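PDB 5KEI: 2,3-dihydroxybenzoate-AMP ligase from Mycobacterium smegmatis, which belongs to the ANL superfamily of AMP-binding enzymes, joining a large AMP-binding domain to a small C-terminal domain. Local coordinates for residues V467-L470 against D471-H475; K546-K549 against K550-V553. One frame throughout, in Å; residues are numbered along the deposited sequence.

Contact 1: V467-L470 against D471-H475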
loop_
_atom_site.group_PDB
_atom_site.type_symbol
_atom_site.label_atom_id
_atom_site.label_comp_id
_atom_site.label_asym_id
_atom_site.label_seq_id
_atom_site.Cartn_x
_atom_site.Cartn_y
_atom_site.Cartn_z
ATOM N N VAL A 467 -17.452 17.469 -13.623
ATOM C CA VAL A 467 -17.490 16.863 -12.304
ATOM C C VAL A 467 -17.099 15.393 -12.371
ATOM O O VAL A 467 -17.564 14.662 -13.250
ATOM C CB VAL A 467 -18.893 16.995 -11.671
ATOM C CG1 VAL A 467 -18.918 16.357 -10.289
ATOM C CG2 VAL A 467 -19.300 18.460 -11.605
ATOM N N SER A 468 -16.240 14.961 -11.454
ATOM C CA SER A 468 -15.909 13.542 -11.357
ATOM C C SER A 468 -16.970 12.808 -10.546
ATOM O O SER A 468 -17.195 13.131 -9.380
ATOM C CB SER A 468 -14.532 13.335 -10.723
ATOM O OG SER A 468 -14.271 11.954 -10.554
ATOM N N ALA A 469 -17.617 11.827 -11.170
ATOM C CA ALA A 469 -18.583 10.982 -10.471
ATOM C C ALA A 469 -17.890 10.143 -9.391
ATOM O O ALA A 469 -18.393 9.994 -8.283
ATOM C CB ALA A 469 -19.309 10.078 -11.456
ATOM N N LEU A 470 -16.727 9.608 -9.743
ATOM C CA LEU A 470 -15.920 8.793 -8.842
ATOM C C LEU A 470 -15.577 9.492 -7.531
ATOM O O LEU A 470 -15.762 8.916 -6.468
ATOM C CB LEU A 470 -14.627 8.364 -9.540
ATOM C CG LEU A 470 -14.866 7.530 -10.795
ATOM C CD1 LEU A 470 -13.533 7.093 -11.369
ATOM C CD2 LEU A 470 -15.784 6.331 -10.492
ATOM N N ASP A 471 -15.070 10.719 -7.580
ATOM C CA ASP A 471 -14.744 11.353 -6.315
ATOM C C ASP A 471 -16.002 11.902 -5.617
ATOM O O ASP A 471 -16.058 11.942 -4.385
ATOM C CB ASP A 471 -13.692 12.450 -6.497
ATOM C CG ASP A 471 -13.294 13.103 -5.163
ATOM O OD1 ASP A 471 -12.858 12.378 -4.222
ATOM O OD2 ASP A 471 -13.412 14.346 -5.054
ATOM N N LEU A 472 -17.018 12.295 -6.380
ATOM C CA LEU A 472 -18.283 12.655 -5.756
ATOM C C LEU A 472 -18.833 11.467 -4.962
ATOM O O LEU A 472 -19.307 11.636 -3.840
ATOM C CB LEU A 472 -19.305 13.116 -6.798
ATOM C CG LEU A 472 -20.697 13.412 -6.225
ATOM C CD1 LEU A 472 -20.627 14.340 -5.017
ATOM C CD2 LEU A 472 -21.606 14.003 -7.288
ATOM N N GLU A 473 -18.760 10.278 -5.561
ATOM C CA GLU A 473 -19.224 9.040 -4.945
ATOM C C GLU A 473 -18.422 8.696 -3.702
ATOM O O GLU A 473 -18.973 8.223 -2.719
ATOM C CB GLU A 473 -19.141 7.877 -5.932
ATOM C CG GLU A 473 -20.294 7.807 -6.894
ATOM C CD GLU A 473 -19.976 6.999 -8.142
ATOM O OE1 GLU A 473 -19.028 6.170 -8.115
ATOM O OE2 GLU A 473 -20.686 7.201 -9.154
ATOM N N GLU A 474 -17.115 8.921 -3.746
ATOM C CA GLU A 474 -16.298 8.628 -2.579
ATOM C C GLU A 474 -16.686 9.528 -1.397
ATOM O O GLU A 474 -16.700 9.075 -0.260
ATOM C CB GLU A 474 -14.808 8.765 -2.913
ATOM C CG GLU A 474 -14.258 7.631 -3.794
ATOM C CD GLU A 474 -14.338 6.260 -3.126
ATOM O OE1 GLU A 474 -14.281 6.193 -1.876
ATOM O OE2 GLU A 474 -14.453 5.246 -3.854
ATOM N N HIS A 475 -17.011 10.789 -1.681
ATOM C CA HIS A 475 -17.436 11.764 -0.673
ATOM C C HIS A 475 -18.744 11.368 0.001
ATOM O O HIS A 475 -18.908 11.516 1.214
ATOM C CB HIS A 475 -17.627 13.160 -1.305
ATOM C CG HIS A 475 -16.357 13.926 -1.529
ATOM N ND1 HIS A 475 -15.577 14.391 -0.495
ATOM C CD2 HIS A 475 -15.763 14.346 -2.672
ATOM C CE1 HIS A 475 -14.543 15.051 -0.991
ATOM N NE2 HIS A 475 -14.632 15.034 -2.307
#

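Contact 2: K546-K549 against K550-V553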
loop_
_atom_site.group_PDB
_atom_site.type_symbol
_atom_site.label_atom_id
_atom_site.label_comp_id
_atom_site.label_asym_id
_atom_site.label_seq_id
_atom_site.Cartn_x
_atom_site.Cartn_y
_atom_site.Cartn_z
ATOM N N LYS A 546 -18.545 -3.464 -11.368
ATOM C CA LYS A 546 -18.646 -2.023 -11.506
ATOM C C LYS A 546 -20.124 -1.641 -11.694
ATOM O O LYS A 546 -20.874 -2.332 -12.391
ATOM C CB LYS A 546 -17.770 -1.552 -12.673
ATOM C CG LYS A 546 -18.179 -0.253 -13.304
ATOM C CD LYS A 546 -17.428 -0.031 -14.614
ATOM C CE LYS A 546 -18.291 0.723 -15.627
ATOM N NZ LYS A 546 -17.540 1.072 -16.869
ATOM N N ILE A 547 -20.541 -0.570 -11.032
ATOM C CA ILE A 547 -21.925 -0.131 -11.079
ATOM C C ILE A 547 -22.349 0.041 -12.533
ATOM O O ILE A 547 -21.607 0.624 -13.317
ATOM C CB ILE A 547 -22.109 1.186 -10.288
ATOM C CG1 ILE A 547 -21.662 0.988 -8.829
ATOM C CG2 ILE A 547 -23.549 1.657 -10.369
ATOM C CD1 ILE A 547 -21.722 2.249 -7.961
ATOM N N ASP A 548 -23.505 -0.514 -12.907
ATOM C CA ASP A 548 -23.990 -0.410 -14.293
ATOM C C ASP A 548 -24.793 0.881 -14.491
ATOM O O ASP A 548 -26.018 0.877 -14.434
ATOM C CB ASP A 548 -24.841 -1.635 -14.671
ATOM C CG ASP A 548 -25.141 -1.709 -16.176
ATOM O OD1 ASP A 548 -24.704 -0.812 -16.934
ATOM O OD2 ASP A 548 -25.793 -2.688 -16.607
ATOM N N LYS A 549 -24.084 1.976 -14.730
ATOM C CA LYS A 549 -24.687 3.299 -14.723
ATOM C C LYS A 549 -25.561 3.541 -15.943
ATOM O O LYS A 549 -26.560 4.248 -15.858
ATOM C CB LYS A 549 -23.604 4.375 -14.632
ATOM C CG LYS A 549 -22.829 4.346 -13.329
ATOM C CD LYS A 549 -21.875 5.515 -13.217
ATOM C CE LYS A 549 -21.374 5.674 -11.783
ATOM N NZ LYS A 549 -20.483 6.868 -11.642
ATOM N N LYS A 550 -25.188 2.958 -17.075
ATOM C CA LYS A 550 -25.985 3.090 -18.280
ATOM C C LYS A 550 -27.351 2.470 -18.028
ATOM O O LYS A 550 -28.358 2.913 -18.574
ATOM C CB LYS A 550 -25.287 2.428 -19.473
ATOM C CG LYS A 550 -23.767 2.483 -19.389
ATOM C CD LYS A 550 -23.089 2.186 -20.727
ATOM C CE LYS A 550 -22.987 3.430 -21.608
ATOM N NZ LYS A 550 -22.060 4.463 -21.052
ATOM N N ALA A 551 -27.374 1.451 -17.178
ATOM C CA ALA A 551 -28.615 0.792 -16.811
ATOM C C ALA A 551 -29.423 1.661 -15.855
ATOM O O ALA A 551 -30.641 1.777 -15.996
ATOM C CB ALA A 551 -28.334 -0.558 -16.186
ATOM N N ILE A 552 -28.739 2.262 -14.883
ATOM C CA ILE A 552 -29.377 3.168 -13.929
ATOM C C ILE A 552 -30.011 4.363 -14.656
ATOM O O ILE A 552 -31.067 4.849 -14.248
ATOM C CB ILE A 552 -28.371 3.666 -12.858
ATOM C CG1 ILE A 552 -27.834 2.494 -12.033
ATOM C CG2 ILE A 552 -29.006 4.693 -11.937
ATOM C CD1 ILE A 552 -26.912 2.914 -10.905
ATOM N N VAL A 553 -29.378 4.817 -15.738
ATOM C CA VAL A 553 -29.956 5.868 -16.573
ATOM C C VAL A 553 -31.282 5.408 -17.192
ATOM O O VAL A 553 -32.323 6.027 -16.952
ATOM C CB VAL A 553 -29.003 6.307 -17.691
ATOM C CG1 VAL A 553 -29.765 7.061 -18.767
ATOM C CG2 VAL A 553 -27.896 7.172 -17.132
#

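Contact 1: V467-L470 against D471-H475
The carbonyl oxygen of A469 meets the next helical turn closely: E473 N donates to A469 O over 2.8 Å, and E473 CG rests against the same oxygen. This is the first turn of helix 469-477 in the C-terminal domain, entered directly from strand 465-468, with S468 as N-cap. The S468 side chain closes the start of the helix by a weak but straight bond, D471 N to S468 OG at 3.3 Å with an N-H...O angle of 169°. The S468 hydroxyl is turned to the carbonyl-carbon side of its residue (chi1 176°), where it faces the amide of D471. The S468 carbonyl takes the following amide, L472 N, at 3.1 Å, so the cap residue uses both side chain and main chain. E474 N then continues the helical pattern by binding L470 O.

E473 points its CB toward the preceding turn, and its chain, extended beyond CG, carries the carboxylate back past A469. There OE2 passes A469 CB at 3.9 Å, while OE1 lies near the CD2 methyl of L470, whose side chain runs at a slant to the glutamate. The carboxylate is buried and well supplied with donors: OE2 forms a salt bridge with K549 and a hydrogen bond with A487 N, and OE1 pairs with R424. Two cationic partners would be expected to stabilise its negative charge. L472 turns to the interior, touching I499, A487 and L519, and so seats the helix on strands 482-492 and 498-505 and on helix 512-521. One turn on from D471, the imidazole of H475 reaches back to it, NE2 making a weak hydrogen bond to OD2 at 3.1 Å.

Contact 2: K546-K549 against K550-V553
Backbone hydrogen bonds set the start of the short helix 549-553, with D548 at its N-cap. The carbonyl oxygen of D548 is shared by two amides: I552 N binds D548 O at 3.1 Å, in the carbonyl plane, and A551 N approaches the same oxygen in a weak bond bent to 127°. V553 N to K549 O, at 2.9 Å, is the next bond of the helix, and the V553 methyl CG2 lies 3.5 Å from that same K549 oxygen. D548 is also the centre of an inverse gamma turn, the sharp bend by which the loop enters the helix.

The cap side chain makes a van der Waals contact. A chi1 of -169° swings the D548 carboxylate over the beginning of the helix and lays it beside the A551 methyl, with D548 OD2 3.3 Å from A551 CB. A negative group at this end of a helix would be expected to interact favourably with the helix dipole.

Apolar contact joins the residue before the cap to the helix one turn on. The branch methyl CG2 of I547 meets the terminal methyl CD1 of I552 at 3.6 Å, bridging the D548 corner, and the two side chains lie at a slant to each other.

The charged end of K549 reaches beyond the turn. Its extended chain leads away from the segment 550-553 and brings NZ to a salt bridge with D458 and a hydrogen bond to the carbonyl of A487.

I552 and V553 lay this last helix against strand 482-492, through A486 and V488, and I547 adds contact with A486 from the loop; beyond the strand's edge, I547 touches L539 and I552 touches P540, in the loop that follows strand 532-535.

How the contacts relate
Both contacts are helix beginnings in the C-terminal part of the chain, about 15 Å apart between centres, and both helices rest on strand 482-492. Contact 1 is partly buried and leads out of a strand; contact 2 lies at the surface and follows a loop. In 467-475 the cap side chain accepts an amide, though weakly, whereas in 546-553 the cap carboxylate lies against an alanine methyl and the cap carbonyl takes two amides. A salt bridge, E473 OE2 to K549 NZ, ties the two directly; its modelled 2.5 Å is unusually short and the exact value doubtful. The lysine thus connects the surface helix to the more buried neighbourhood of contact 1.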